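Local coordinates for beta-galacturonidase (Eisenbergiella tayi, PDB 6NCW), which is a family 2 glycoside hydrolase that binds galacturonate and probably hydrolyses beta-linked galacturonides, at residues K261-L264 with K269-I272. Residues are numbered along the deposited sequence; the frame is centred on the assembly and turned at random.
Sequences KDIL and KLRI
Lys269 and Asp262 both carry CG beside the backbone N (chi1 -63° and -59°), and from there the extended lysine chain crosses the aspartate at a slant, Lys269 CE passing 3.2 Å from Asp262 OD2. Lys269 NZ comes to rest just past it, 3.3 Å from Asp262 OD2 in a salt bridge. A water bound to the other oxygen, Asp262 OD1, accepts from Lys269 NZ at 2.8 Å, so both carboxylate oxygens are tied to the one ammonium, directly or through water. Nearer the backbone, Leu264 lies alongside the lysine, CD2 packing on Lys269 CG at 3.8 Å. The two segments are the arms of a beta hairpin, with Leu264 and Lys269 an antiparallel non-hydrogen-bonded pair; the second arm runs on into the TIM barrel, where Ile272 makes backbone hydrogen bonds to Ser505 and Val507 of the parallel strand 504-509. One direct backbone bond joins the arms here, Leu270 N to Ile263 O at 2.8 Å and almost straight. The arms are already parting, and the return link between these two residues goes through a second water, which accepts from Ile263 N at 2.9 Å and donates to Leu270 O. Ile263 CG2 and Leu270 CD2 meet only loosely, at 4.3 Å; Ile263 also packs on Leu462 of the barrel.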
loop_
_atom_site.group_PDB
_atom_site.type_symbol
_atom_site.label_atom_id
_atom_site.label_comp_id
_atom_site.label_asym_id
_atom_site.label_seq_id
_atom_site.Cartn_x
_atom_site.Cartn_y
_atom_site.Cartn_z
ATOM N N LYS A 261 -5.134 -8.683 46.642
ATOM C CA LYS A 261 -5.121 -8.700 45.184
ATOM C C LYS A 261 -5.200 -7.295 44.579
ATOM O O LYS A 261 -5.495 -7.162 43.386
ATOM C CB LYS A 261 -6.282 -9.564 44.648
ATOM C CG LYS A 261 -6.266 -11.032 45.081
ATOM C CD LYS A 261 -7.469 -11.826 44.556
ATOM C CE LYS A 261 -7.295 -13.344 44.788
ATOM N NZ LYS A 261 -8.477 -14.180 44.340
ATOM N N ASP A 262 -4.966 -6.244 45.365
ATOM C CA ASP A 262 -5.158 -4.869 44.905
ATOM C C ASP A 262 -3.821 -4.155 44.766
ATOM O O ASP A 262 -2.981 -4.224 45.665
ATOM C CB ASP A 262 -6.055 -4.076 45.863
ATOM C CG ASP A 262 -7.437 -4.698 46.032
ATOM O OD1 ASP A 262 -8.031 -5.169 45.031
ATOM O OD2 ASP A 262 -7.927 -4.708 47.182
ATOM N N ILE A 263 -3.639 -3.456 43.650
ATOM C CA ILE A 263 -2.579 -2.462 43.519
ATOM C C ILE A 263 -3.184 -1.121 43.906
ATOM O O ILE A 263 -4.119 -0.645 43.256
ATOM C CB ILE A 263 -2.018 -2.423 42.091
ATOM C CG1 ILE A 263 -1.549 -3.807 41.645
ATOM C CG2 ILE A 263 -0.858 -1.451 41.997
ATOM C CD1 ILE A 263 -1.124 -3.843 40.161
ATOM N N LEU A 264 -2.664 -0.510 44.966
ATOM C CA LEU A 264 -3.261 0.687 45.539
ATOM C C LEU A 264 -2.391 1.895 45.226
ATOM O O LEU A 264 -1.204 1.914 45.562
ATOM C CB LEU A 264 -3.439 0.544 47.048
ATOM C CG LEU A 264 -4.301 -0.571 47.633
ATOM C CD1 LEU A 264 -4.209 -0.502 49.151
ATOM C CD2 LEU A 264 -5.743 -0.444 47.168
ATOM N N LYS A 269 -7.928 1.489 44.466
ATOM C CA LYS A 269 -7.650 0.260 43.724
ATOM C C LYS A 269 -7.455 0.605 42.254
ATOM O O LYS A 269 -8.416 0.940 41.559
ATOM C CB LYS A 269 -8.774 -0.762 43.892
ATOM C CG LYS A 269 -8.938 -1.230 45.325
ATOM C CD LYS A 269 -10.187 -2.091 45.524
ATOM C CE LYS A 269 -10.297 -2.575 46.977
ATOM N NZ LYS A 269 -11.115 -3.831 47.099
ATOM N N LEU A 270 -6.217 0.488 41.786
ATOM C CA LEU A 270 -5.827 0.895 40.442
ATOM C C LEU A 270 -6.285 -0.104 39.378
ATOM O O LEU A 270 -6.194 -1.319 39.567
ATOM C CB LEU A 270 -4.308 1.042 40.410
ATOM C CG LEU A 270 -3.619 1.824 39.314
ATOM C CD1 LEU A 270 -4.192 3.216 39.192
ATOM C CD2 LEU A 270 -2.161 1.884 39.696
ATOM N N ARG A 271 -6.793 0.416 38.255
ATOM C CA ARG A 271 -6.999 -0.365 37.039
ATOM C C ARG A 271 -5.994 0.094 35.982
ATOM O O ARG A 271 -5.978 1.271 35.603
ATOM C CB ARG A 271 -8.422 -0.223 36.503
ATOM C CG ARG A 271 -8.622 -0.986 35.193
ATOM C CD ARG A 271 -9.936 -0.650 34.480
ATOM N NE ARG A 271 -11.100 -1.131 35.217
ATOM C CZ ARG A 271 -11.868 -0.353 35.969
ATOM N NH1 ARG A 271 -11.599 0.941 36.070
ATOM N NH2 ARG A 271 -12.903 -0.867 36.617
ATOM N N ILE A 272 -5.169 -0.832 35.508
ATOM C CA ILE A 272 -4.154 -0.542 34.499
ATOM C C ILE A 272 -4.761 -0.678 33.103
ATOM O O ILE A 272 -5.263 -1.746 32.737
ATOM C CB ILE A 272 -2.935 -1.462 34.669
ATOM C CG1 ILE A 272 -2.268 -1.178 36.007
ATOM C CG2 ILE A 272 -1.911 -1.245 33.557
ATOM C CD1 ILE A 272 -1.768 0.237 36.138
HETATM O O HOH W 1 -10.438 -6.169 45.773
HETATM O O HOH W 2 -5.617 -3.186 41.497
#